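Local coordinates for protein CmeC (Campylobacter jejuni, PDB 4MT4) that probably forms the outer membrane channel of a multidrug efflux system, a trimeric beta barrel continued by a long helical tunnel, at residues B[63-66]-B[67-70]; B[136-139]-B[140-144]; B[150-153]-B[154-158]; B[275-278]-B[279-283]. All coordinates share one frame; numbering follows the deposited sequence.

How the contacts relate
All four contacts are local: each lies within one helix, joins residues about one turn apart and closes no long loop. They follow one another along the chain, and none nests or crosses. Contact 1 lies on helix 58-79. Contacts 2 and 3 share the long helix 129-195, their centres about 21 Å apart. Contact 4 sits on helix 273-293, in the second half of the chain. Contact 2 lies between contacts 1 and 4 and touches both. It meets contact 1 where A70 and M67 reach S144, and contact 4 where S139 OG and T283 OG1 probably share a hydrogen bond. Contact 1 also reaches contact 3, through A63 and A151.

Contact 1. Residues B[63-66]-B[67-70]; sequences AFIH and MEQA
M67 lays its methyl group over one face of the F64 ring, one turn earlier in helix 58-79. CE of M67 is 4.0 Å from the centroid of the F64 ring, a CH-pi contact. The M67 chain is extended as far as SD and then bends (chi3 55°), which turns CE back toward the ring. The M67 backbone N bonds to A63 O. Helix 58-79 belongs to the helical region of the outer membrane factor fold, against helix 129-195 and the second subunit.

E68 comes next. E68 N bonds to F64 O at 3.1 Å. Its carboxylate approaches the same ring obliquely, with E68 OE2 3.4 Å from F64 CE1 and the two planes 63° apart. E68 OE1 forms a salt bridge with R472, so the acid has a charged partner near the C terminus.

Q69 makes the polar side-chain link. Q69 N bonds to I65 O at 2.8 Å. Its side chain runs beside that of H66, pointing the same way. H66 ND1 donates to Q69 OE1 at 3.0 Å, nearly straight at 170°. Q69 OE1 lies in the plane of the imidazole, at its edge. Q69 NE2 is 3.8 Å from I65 CG2 and donates to E353 of the second subunit.

A70 closes the segment. A70 N bonds to H66 O at 3.1 Å, and its methyl group faces S144.

The Q69 amide thus has two jobs. The oxygen accepts the N-H of H66, and the nitrogen reaches across the trimer interface. Both bonds are consistent with this amide orientation and with a proton on H66 ND1.

Contact 2. Residues B[136-139]-B[140-144]; sequences ASKS and GFKAS
K142 runs its aliphatic chain past the carbonyl of K138, one turn earlier in the helix. K142 CG is 3.3 Å from K138 O. K138 O also accepts from K142 N at 3.1 Å. Farther out the two ammonium groups come near each other, with K138 NZ 4.4 Å from K142 NZ. K138 bends at its last torsion (chi4 -69°), while K142 stays extended. Two like charges this close would probably raise the cost of keeping both lysines protonated.

G140 N bonds to A136 O at 2.9 Å, and F141 N bonds to S137 O at the same distance. A143 N bonds to S139 O at 3.0 Å, and the A143 methyl carbon CB is 3.3 Å from that oxygen. These are regular alpha-helical bonds of helix 129-195, one of the long helices of the outer membrane factor fold.

Neighbouring helices hold this segment on two fronts. Toward helix 58-79, S137 OG hydrogen-bonds to D77, and F141 packs on A71. Toward helix 273-293, A143 meets K281. S139 OG sits beside its own backbone N (chi1 -60°), where it hydrogen-bonds to R135 O within the helix and to T283 OG1 across to helix 273-293.

Contact 3. Residues B[150-153]-B[154-158]; sequences AARL and SVISN
R152 and I156 point their side chains across one another at a slant, one turn apart on helix 129-195, a long helix of the outer membrane factor fold. R152 sends CG anti to its backbone nitrogen (chi1 -167°) and continues extended to NE. Its guanidinium then comes obliquely to the tip of I156, with R152 NH2 3.7 Å from I156 CD1. I156 reaches back along the helix, so CG1 lies 3.2 Å from R152 O, the carbonyl that also accepts from I156 N at 3.0 Å. The other end of the guanidinium is held outside the segment, where NH1 bonds to E463 O. I156 also packs on W37, W38 and L54, so the aliphatic end of this pair faces an apolar surface.

L153 and S157 form the second pair. S157 OG stays beside its own backbone nitrogen (chi1 -63°) and turns back to L153 O, four residues earlier, donating at 2.8 Å. S157 N donates to L153 O at 2.9 Å. The two donors arrive from opposite faces of the carbonyl plane. L153 CD1 lies 3.6 Å from S157 OG, flanking the hydroxyl.

On the far side of R152 and I156 from L153, V155 CG2 is 3.2 Å from A151 O, which accepts from V155 N.

The buried S157 hydroxyl thus finds its acceptor within its own helix, by sharing a backbone carbonyl, while S157 packs against V440 and K444 of helix 411-445.

Contact 4. Residues B[275-278]-B[279-283]; sequences IGSS and LEKLT
K281 lies back along the turn that carries S277, in the short helix 273-293. This helix belongs to the helical part of the outer membrane factor fold and packs between the long helices 129-195 and 339-405.

Backbone hydrogen bonds come first. L279 N bonds to I275 O at 2.9 Å. The bonds from E280 N to G276 O and from K281 N to S277 O are of similar length. The last step is looser: L282 N reaches S278 O only weakly, at 3.3 Å and 129°. L282 N also bonds to L279 O, which accepts from T283 N as well. The helix thus has both i+3 and i+4 bonds here.

Polar side chains form a second group. S277 OG is anti to its own backbone nitrogen (chi1 167°) and hydrogen-bonds to D147 of helix 129-195. S277 and K281, one turn apart, share D147 as a partner, since K281 NZ makes a long, weak ion pair with that outside residue. The charge of D147 would probably favour the protonated lysine. S278 OG has a weak hydrogen bond to T361 of helix 339-405. E280 bends at chi2 (-70°), so its carboxylate leads away from residues 275-278, although E280 CG stays 3.4 Å from G276 O.

Apolar contacts complete the account. L279 packs on Y358 and I9, and L282 on A354, F355 and I9.

The extended K281 chain runs over the S277 carbonyl: K281 CG is 3.3 Å from S277 O, and K281 CE is 3.5 Å from S277 OG.

Contact 1. Residues B[63-66]-B[67-70]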
ATOM      1  N   ALA B  63      13.322   6.346   8.460  1.00 41.10           N
ATOM      2  CA  ALA B  63      12.619   6.666   9.695  1.00 43.74           C
ATOM      3  C   ALA B  63      13.383   7.708  10.508  1.00 43.45           C
ATOM      4  O   ALA B  63      12.781   8.535  11.192  1.00 34.96           O
ATOM      5  CB  ALA B  63      12.401   5.410  10.520  1.00 43.70           C
ATOM      6  N   PHE B  64      14.710   7.661  10.428  1.00 41.73           N
ATOM      7  CA  PHE B  64      15.557   8.630  11.117  1.00 44.56           C
ATOM      8  C   PHE B  64      15.428  10.000  10.460  1.00 51.73           C
ATOM      9  O   PHE B  64      15.365  11.021  11.143  1.00 45.54           O
ATOM     10  CB  PHE B  64      17.023   8.175  11.114  1.00 39.59           C
ATOM     11  CG  PHE B  64      17.916   8.987  12.016  1.00 52.61           C
ATOM     12  CD1 PHE B  64      18.564  10.113  11.538  1.00 50.53           C
ATOM     13  CD2 PHE B  64      18.110   8.620  13.339  1.00 46.07           C
ATOM     14  CE1 PHE B  64      19.384  10.860  12.359  1.00 42.58           C
ATOM     15  CE2 PHE B  64      18.932   9.364  14.166  1.00 53.97           C
ATOM     16  CZ  PHE B  64      19.571  10.487  13.674  1.00 46.91           C
ATOM     17  N   ILE B  65      15.383  10.008   9.132  1.00 40.22           N
ATOM     18  CA  ILE B  65      15.269  11.241   8.363  1.00 43.41           C
ATOM     19  C   ILE B  65      13.906  11.890   8.574  1.00 41.09           C
ATOM     20  O   ILE B  65      13.805  13.110   8.715  1.00 47.26           O
ATOM     21  CB  ILE B  65      15.496  10.982   6.860  1.00 44.63           C
ATOM     22  CG1 ILE B  65      16.917  10.465   6.622  1.00 42.23           C
ATOM     23  CG2 ILE B  65      15.254  12.244   6.047  1.00 44.13           C
ATOM     24  CD1 ILE B  65      17.165   9.997   5.209  1.00 40.21           C
ATOM     25  N   HIS B  66      12.863  11.064   8.602  1.00 41.54           N
ATOM     26  CA  HIS B  66      11.507  11.538   8.862  1.00 44.63           C
ATOM     27  C   HIS B  66      11.432  12.256  10.206  1.00 48.79           C
ATOM     28  O   HIS B  66      10.695  13.228  10.362  1.00 42.41           O
ATOM     29  CB  HIS B  66      10.513  10.376   8.832  1.00 36.58           C
ATOM     30  CG  HIS B  66      10.304   9.794   7.468  1.00 57.53           C
ATOM     31  ND1 HIS B  66      10.493  10.520   6.312  1.00 60.88           N
ATOM     32  CD2 HIS B  66       9.925   8.554   7.076  1.00 54.06           C
ATOM     33  CE1 HIS B  66      10.238   9.753   5.266  1.00 67.43           C
ATOM     34  NE2 HIS B  66       9.892   8.556   5.702  1.00 56.64           N
ATOM     35  N   MET B  67      12.206  11.770  11.171  1.00 39.10           N
ATOM     36  CA  MET B  67      12.286  12.385  12.490  1.00 42.57           C
ATOM     37  C   MET B  67      12.985  13.741  12.420  1.00 41.96           C
ATOM     38  O   MET B  67      12.558  14.703  13.060  1.00 42.79           O
ATOM     39  CB  MET B  67      13.017  11.456  13.462  1.00 41.07           C
ATOM     40  CG  MET B  67      13.212  12.023  14.859  1.00 44.40           C
ATOM     41  SD  MET B  67      14.015  10.841  15.953  1.00 65.45           S
ATOM     42  CE  MET B  67      15.497  10.463  15.027  1.00 56.49           C
ATOM     43  N   GLU B  68      14.057  13.807  11.636  1.00 45.27           N
ATOM     44  CA  GLU B  68      14.805  15.045  11.454  1.00 39.37           C
ATOM     45  C   GLU B  68      13.977  16.078  10.696  1.00 44.58           C
ATOM     46  O   GLU B  68      14.084  17.279  10.943  1.00 39.30           O
ATOM     47  CB  GLU B  68      16.117  14.777  10.715  1.00 48.66           C
ATOM     48  CG  GLU B  68      17.127  13.968  11.515  1.00 43.60           C
ATOM     49  CD  GLU B  68      18.404  13.704  10.743  1.00 61.27           C
ATOM     50  OE1 GLU B  68      18.323  13.135   9.633  1.00 50.22           O
ATOM     51  OE2 GLU B  68      19.488  14.068  11.244  1.00 53.94           O
ATOM     52  N   GLN B  69      13.153  15.600   9.769  1.00 36.35           N
ATOM     53  CA  GLN B  69      12.255  16.467   9.015  1.00 35.70           C
ATOM     54  C   GLN B  69      11.209  17.090   9.932  1.00 43.98           C
ATOM     55  O   GLN B  69      10.867  18.265   9.792  1.00 40.29           O
ATOM     56  CB  GLN B  69      11.574  15.688   7.889  1.00 26.55           C
ATOM     57  CG  GLN B  69      12.505  15.293   6.753  1.00 39.87           C
ATOM     58  CD  GLN B  69      11.888  14.274   5.815  1.00 49.98           C
ATOM     59  OE1 GLN B  69      11.015  13.501   6.207  1.00 48.95           O
ATOM     60  NE2 GLN B  69      12.341  14.272   4.567  1.00 39.37           N
ATOM     61  N   ALA B  70      10.710  16.295  10.873  1.00 37.81           N
ATOM     62  CA  ALA B  70       9.725  16.766  11.839  1.00 37.59           C
ATOM     63  C   ALA B  70      10.341  17.800  12.773  1.00 37.70           C
ATOM     64  O   ALA B  70       9.675  18.744  13.195  1.00 36.11           O
ATOM     65  CB  ALA B  70       9.158  15.599  12.636  1.00 39.45           C
TER

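Contact 2. Residues B[136-139]-B[140-144]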
ATOM      1  N   ALA B 136       1.364  21.654  17.821  1.00 38.52           N
ATOM      2  CA  ALA B 136       0.973  20.568  16.929  1.00 40.37           C
ATOM      3  C   ALA B 136       2.206  19.936  16.297  1.00 48.11           C
ATOM      4  O   ALA B 136       2.306  18.716  16.183  1.00 41.88           O
ATOM      5  CB  ALA B 136       0.019  21.072  15.856  1.00 35.49           C
ATOM      6  N   SER B 137       3.153  20.778  15.895  1.00 39.18           N
ATOM      7  CA  SER B 137       4.409  20.305  15.326  1.00 46.29           C
ATOM      8  C   SER B 137       5.274  19.616  16.374  1.00 46.89           C
ATOM      9  O   SER B 137       6.049  18.714  16.057  1.00 46.05           O
ATOM     10  CB  SER B 137       5.181  21.462  14.697  1.00 36.57           C
ATOM     11  OG  SER B 137       4.478  21.987  13.586  1.00 50.17           O
ATOM     12  N   LYS B 138       5.146  20.055  17.621  1.00 42.48           N
ATOM     13  CA  LYS B 138       5.881  19.444  18.719  1.00 46.60           C
ATOM     14  C   LYS B 138       5.374  18.028  18.956  1.00 42.02           C
ATOM     15  O   LYS B 138       6.146  17.125  19.277  1.00 40.20           O
ATOM     16  CB  LYS B 138       5.747  20.284  19.991  1.00 39.67           C
ATOM     17  CG  LYS B 138       6.832  20.036  21.029  1.00 38.96           C
ATOM     18  CD  LYS B 138       6.771  21.081  22.135  1.00 56.27           C
ATOM     19  CE  LYS B 138       8.000  21.027  23.035  1.00 72.57           C
ATOM     20  NZ  LYS B 138       8.055  19.795  23.870  1.00 73.61           N
ATOM     21  N   SER B 139       4.068  17.846  18.792  1.00 40.65           N
ATOM     22  CA  SER B 139       3.455  16.529  18.907  1.00 44.34           C
ATOM     23  C   SER B 139       3.761  15.692  17.668  1.00 44.01           C
ATOM     24  O   SER B 139       3.847  14.466  17.735  1.00 42.58           O
ATOM     25  CB  SER B 139       1.946  16.659  19.102  1.00 35.96           C
ATOM     26  OG  SER B 139       1.647  17.383  20.283  1.00 44.54           O
ATOM     27  N   GLY B 140       3.924  16.367  16.535  1.00 47.17           N
ATOM     28  CA  GLY B 140       4.288  15.708  15.296  1.00 38.91           C
ATOM     29  C   GLY B 140       5.701  15.166  15.362  1.00 46.66           C
ATOM     30  O   GLY B 140       5.994  14.099  14.825  1.00 45.39           O
ATOM     31  N   PHE B 141       6.582  15.911  16.026  1.00 44.57           N
ATOM     32  CA  PHE B 141       7.966  15.486  16.207  1.00 51.30           C
ATOM     33  C   PHE B 141       8.054  14.306  17.168  1.00 42.90           C
ATOM     34  O   PHE B 141       8.781  13.348  16.918  1.00 43.25           O
ATOM     35  CB  PHE B 141       8.832  16.639  16.719  1.00 34.96           C
ATOM     36  CG  PHE B 141      10.182  16.200  17.216  1.00 43.26           C
ATOM     37  CD1 PHE B 141      11.162  15.794  16.325  1.00 35.75           C
ATOM     38  CD2 PHE B 141      10.467  16.186  18.572  1.00 40.93           C
ATOM     39  CE1 PHE B 141      12.401  15.382  16.775  1.00 39.77           C
ATOM     40  CE2 PHE B 141      11.707  15.776  19.029  1.00 44.65           C
ATOM     41  CZ  PHE B 141      12.675  15.374  18.128  1.00 37.17           C
ATOM     42  N   LYS B 142       7.311  14.386  18.269  1.00 39.49           N
ATOM     43  CA  LYS B 142       7.269  13.304  19.248  1.00 44.70           C
ATOM     44  C   LYS B 142       6.716  12.028  18.622  1.00 41.39           C
ATOM     45  O   LYS B 142       7.130  10.923  18.970  1.00 45.73           O
ATOM     46  CB  LYS B 142       6.423  13.700  20.461  1.00 48.11           C
ATOM     47  CG  LYS B 142       7.087  14.712  21.381  1.00 58.12           C
ATOM     48  CD  LYS B 142       6.278  14.907  22.655  1.00 67.90           C
ATOM     49  CE  LYS B 142       6.989  15.830  23.634  1.00 79.68           C
ATOM     50  NZ  LYS B 142       6.236  15.975  24.912  1.00 91.94           N
ATOM     51  N   ALA B 143       5.779  12.194  17.695  1.00 42.73           N
ATOM     52  CA  ALA B 143       5.205  11.066  16.978  1.00 41.50           C
ATOM     53  C   ALA B 143       6.237  10.446  16.044  1.00 45.38           C
ATOM     54  O   ALA B 143       6.263   9.229  15.854  1.00 51.61           O
ATOM     55  CB  ALA B 143       3.975  11.499  16.202  1.00 40.20           C
ATOM     56  N   SER B 144       7.090  11.288  15.468  1.00 43.42           N
ATOM     57  CA  SER B 144       8.140  10.820  14.570  1.00 47.40           C
ATOM     58  C   SER B 144       9.211  10.054  15.341  1.00 41.49           C
ATOM     59  O   SER B 144       9.855   9.157  14.799  1.00 40.77           O
ATOM     60  CB  SER B 144       8.772  11.994  13.815  1.00 40.59           C
ATOM     61  OG  SER B 144       9.482  12.848  14.696  1.00 40.02           O
TER

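Contact 3. Residues B[150-153]-B[154-158]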
ATOM      1  N   ALA B 150       9.384   2.437  16.625  1.00 44.87           N
ATOM      2  CA  ALA B 150       8.563   1.392  16.031  1.00 41.67           C
ATOM      3  C   ALA B 150       9.261   0.788  14.821  1.00 47.18           C
ATOM      4  O   ALA B 150       9.219  -0.423  14.606  1.00 46.41           O
ATOM      5  CB  ALA B 150       7.203   1.946  15.640  1.00 41.62           C
ATOM      6  N   ALA B 151       9.908   1.640  14.035  1.00 39.48           N
ATOM      7  CA  ALA B 151      10.633   1.192  12.853  1.00 40.39           C
ATOM      8  C   ALA B 151      11.866   0.384  13.243  1.00 41.46           C
ATOM      9  O   ALA B 151      12.199  -0.603  12.591  1.00 43.28           O
ATOM     10  CB  ALA B 151      11.028   2.379  11.991  1.00 33.42           C
ATOM     11  N   ARG B 152      12.534   0.810  14.311  1.00 37.50           N
ATOM     12  CA  ARG B 152      13.721   0.119  14.800  1.00 31.54           C
ATOM     13  C   ARG B 152      13.372  -1.295  15.251  1.00 49.75           C
ATOM     14  O   ARG B 152      14.030  -2.261  14.863  1.00 37.57           O
ATOM     15  CB  ARG B 152      14.362   0.896  15.951  1.00 37.74           C
ATOM     16  CG  ARG B 152      15.766   0.438  16.317  1.00 42.87           C
ATOM     17  CD  ARG B 152      16.347   1.283  17.440  1.00 51.14           C
ATOM     18  NE  ARG B 152      17.795   1.125  17.558  1.00 65.95           N
ATOM     19  CZ  ARG B 152      18.392   0.224  18.331  1.00 57.08           C
ATOM     20  NH1 ARG B 152      19.716   0.159  18.373  1.00 50.24           N
ATOM     21  NH2 ARG B 152      17.668  -0.614  19.059  1.00 50.45           N
ATOM     22  N   LEU B 153      12.328  -1.406  16.066  1.00 47.42           N
ATOM     23  CA  LEU B 153      11.856  -2.696  16.553  1.00 41.76           C
ATOM     24  C   LEU B 153      11.442  -3.608  15.401  1.00 53.09           C
ATOM     25  O   LEU B 153      11.738  -4.802  15.402  1.00 41.75           O
ATOM     26  CB  LEU B 153      10.683  -2.503  17.515  1.00 40.59           C
ATOM     27  CG  LEU B 153       9.948  -3.757  17.987  1.00 46.95           C
ATOM     28  CD1 LEU B 153      10.899  -4.729  18.674  1.00 39.83           C
ATOM     29  CD2 LEU B 153       8.794  -3.386  18.909  1.00 34.11           C
ATOM     30  N   SER B 154      10.761  -3.029  14.419  1.00 47.57           N
ATOM     31  CA  SER B 154      10.299  -3.770  13.249  1.00 33.47           C
ATOM     32  C   SER B 154      11.463  -4.309  12.420  1.00 56.39           C
ATOM     33  O   SER B 154      11.460  -5.469  12.012  1.00 42.66           O
ATOM     34  CB  SER B 154       9.409  -2.881  12.379  1.00 40.36           C
ATOM     35  OG  SER B 154       9.098  -3.508  11.146  1.00 53.50           O
ATOM     36  N   VAL B 155      12.452  -3.456  12.175  1.00 45.35           N
ATOM     37  CA  VAL B 155      13.627  -3.825  11.391  1.00 55.58           C
ATOM     38  C   VAL B 155      14.429  -4.923  12.083  1.00 44.21           C
ATOM     39  O   VAL B 155      14.851  -5.890  11.444  1.00 44.39           O
ATOM     40  CB  VAL B 155      14.533  -2.599  11.138  1.00 41.24           C
ATOM     41  CG1 VAL B 155      15.911  -3.031  10.669  1.00 43.00           C
ATOM     42  CG2 VAL B 155      13.889  -1.670  10.123  1.00 47.13           C
ATOM     43  N   ILE B 156      14.627  -4.775  13.389  1.00 42.81           N
ATOM     44  CA  ILE B 156      15.355  -5.771  14.168  1.00 41.56           C
ATOM     45  C   ILE B 156      14.620  -7.110  14.189  1.00 52.21           C
ATOM     46  O   ILE B 156      15.215  -8.161  13.947  1.00 47.68           O
ATOM     47  CB  ILE B 156      15.585  -5.303  15.623  1.00 47.56           C
ATOM     48  CG1 ILE B 156      16.500  -4.078  15.654  1.00 35.08           C
ATOM     49  CG2 ILE B 156      16.182  -6.421  16.459  1.00 43.40           C
ATOM     50  CD1 ILE B 156      16.769  -3.557  17.055  1.00 38.91           C
ATOM     51  N   SER B 157      13.323  -7.065  14.476  1.00 42.75           N
ATOM     52  CA  SER B 157      12.507  -8.273  14.533  1.00 47.87           C
ATOM     53  C   SER B 157      12.484  -9.006  13.198  1.00 51.77           C
ATOM     54  O   SER B 157      12.579 -10.233  13.151  1.00 49.25           O
ATOM     55  CB  SER B 157      11.081  -7.931  14.963  1.00 39.21           C
ATOM     56  OG  SER B 157      11.064  -7.398  16.274  1.00 47.93           O
ATOM     57  N   ASN B 158      12.359  -8.247  12.114  1.00 47.35           N
ATOM     58  CA  ASN B 158      12.354  -8.824  10.775  1.00 49.64           C
ATOM     59  C   ASN B 158      13.694  -9.454  10.427  1.00 47.55           C
ATOM     60  O   ASN B 158      13.745 -10.497   9.778  1.00 48.80           O
ATOM     61  CB  ASN B 158      11.990  -7.764   9.733  1.00 51.91           C
ATOM     62  CG  ASN B 158      10.520  -7.392   9.766  1.00 55.98           C
ATOM     63  OD1 ASN B 158       9.692  -8.133  10.293  1.00 63.00           O
ATOM     64  ND2 ASN B 158      10.188  -6.240   9.194  1.00 55.97           N
TER

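Contact 4. Residues B[275-278]-B[279-283]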
ATOM      1  N   ILE B 275       1.584   2.770  19.796  1.00 39.02           N
ATOM      2  CA  ILE B 275       0.503   3.343  20.587  1.00 47.26           C
ATOM      3  C   ILE B 275       0.840   4.780  20.973  1.00 40.32           C
ATOM      4  O   ILE B 275      -0.018   5.665  20.922  1.00 42.45           O
ATOM      5  CB  ILE B 275       0.224   2.516  21.860  1.00 44.06           C
ATOM      6  CG1 ILE B 275      -0.245   1.107  21.489  1.00 50.96           C
ATOM      7  CG2 ILE B 275      -0.816   3.205  22.730  1.00 41.22           C
ATOM      8  CD1 ILE B 275      -0.632   0.251  22.680  1.00 40.28           C
ATOM      9  N   GLY B 276       2.095   5.007  21.347  1.00 44.66           N
ATOM     10  CA  GLY B 276       2.560   6.340  21.690  1.00 40.02           C
ATOM     11  C   GLY B 276       2.533   7.271  20.495  1.00 48.16           C
ATOM     12  O   GLY B 276       2.130   8.428  20.603  1.00 46.71           O
ATOM     13  N   SER B 277       2.968   6.761  19.348  1.00 43.13           N
ATOM     14  CA  SER B 277       2.935   7.517  18.101  1.00 45.19           C
ATOM     15  C   SER B 277       1.510   7.902  17.734  1.00 46.02           C
ATOM     16  O   SER B 277       1.241   9.042  17.353  1.00 43.32           O
ATOM     17  CB  SER B 277       3.561   6.707  16.964  1.00 45.03           C
ATOM     18  OG  SER B 277       3.283   7.298  15.706  1.00 41.49           O
ATOM     19  N   SER B 278       0.603   6.940  17.848  1.00 41.23           N
ATOM     20  CA  SER B 278      -0.795   7.170  17.526  1.00 37.74           C
ATOM     21  C   SER B 278      -1.407   8.182  18.492  1.00 50.92           C
ATOM     22  O   SER B 278      -2.288   8.958  18.119  1.00 35.96           O
ATOM     23  CB  SER B 278      -1.569   5.852  17.560  1.00 45.22           C
ATOM     24  OG  SER B 278      -2.841   5.987  16.958  1.00 58.29           O
ATOM     25  N   LEU B 279      -0.929   8.171  19.732  1.00 40.09           N
ATOM     26  CA  LEU B 279      -1.389   9.119  20.737  1.00 38.16           C
ATOM     27  C   LEU B 279      -0.974  10.544  20.376  1.00 51.62           C
ATOM     28  O   LEU B 279      -1.798  11.457  20.372  1.00 43.15           O
ATOM     29  CB  LEU B 279      -0.842   8.753  22.118  1.00 47.63           C
ATOM     30  CG  LEU B 279      -1.204   9.717  23.249  1.00 55.65           C
ATOM     31  CD1 LEU B 279      -2.679   9.593  23.596  1.00 52.45           C
ATOM     32  CD2 LEU B 279      -0.329   9.498  24.479  1.00 64.75           C
ATOM     33  N   GLU B 280       0.306  10.721  20.063  1.00 40.76           N
ATOM     34  CA  GLU B 280       0.852  12.040  19.757  1.00 47.28           C
ATOM     35  C   GLU B 280       0.235  12.647  18.505  1.00 47.03           C
ATOM     36  O   GLU B 280       0.074  13.863  18.410  1.00 45.25           O
ATOM     37  CB  GLU B 280       2.370  11.963  19.597  1.00 33.49           C
ATOM     38  CG  GLU B 280       3.110  11.631  20.883  1.00 34.08           C
ATOM     39  CD  GLU B 280       3.077  12.758  21.903  1.00 55.49           C
ATOM     40  OE1 GLU B 280       2.713  13.900  21.544  1.00 52.00           O
ATOM     41  OE2 GLU B 280       3.427  12.501  23.074  1.00 58.04           O
ATOM     42  N   LYS B 281      -0.108  11.797  17.545  1.00 43.90           N
ATOM     43  CA  LYS B 281      -0.753  12.262  16.326  1.00 49.67           C
ATOM     44  C   LYS B 281      -2.178  12.723  16.613  1.00 51.05           C
ATOM     45  O   LYS B 281      -2.744  13.525  15.871  1.00 43.49           O
ATOM     46  CB  LYS B 281      -0.746  11.164  15.264  1.00 41.11           C
ATOM     47  CG  LYS B 281       0.638  10.874  14.709  1.00 50.71           C
ATOM     48  CD  LYS B 281       0.614   9.751  13.693  1.00 45.73           C
ATOM     49  CE  LYS B 281       2.015   9.427  13.197  1.00 51.60           C
ATOM     50  NZ  LYS B 281       2.015   8.349  12.170  1.00 61.37           N
ATOM     51  N   LEU B 282      -2.746  12.218  17.704  1.00 48.17           N
ATOM     52  CA  LEU B 282      -4.084  12.617  18.122  1.00 40.23           C
ATOM     53  C   LEU B 282      -4.067  13.995  18.782  1.00 44.99           C
ATOM     54  O   LEU B 282      -4.922  14.833  18.498  1.00 41.19           O
ATOM     55  CB  LEU B 282      -4.682  11.581  19.075  1.00 41.10           C
ATOM     56  CG  LEU B 282      -6.013  11.939  19.741  1.00 42.15           C
ATOM     57  CD1 LEU B 282      -7.083  12.250  18.701  1.00 35.63           C
ATOM     58  CD2 LEU B 282      -6.464  10.821  20.667  1.00 45.62           C
ATOM     59  N   THR B 283      -3.089  14.231  19.657  1.00 37.32           N
ATOM     60  CA  THR B 283      -2.946  15.538  20.303  1.00 53.87           C
ATOM     61  C   THR B 283      -2.554  16.593  19.281  1.00 40.82           C
ATOM     62  O   THR B 283      -2.873  17.769  19.433  1.00 43.66           O
ATOM     63  CB  THR B 283      -1.884  15.531  21.421  1.00 48.07           C
ATOM     64  OG1 THR B 283      -0.641  16.018  20.902  1.00 69.72           O
ATOM     65  CG2 THR B 283      -1.685  14.132  21.971  1.00 28.20           C
TER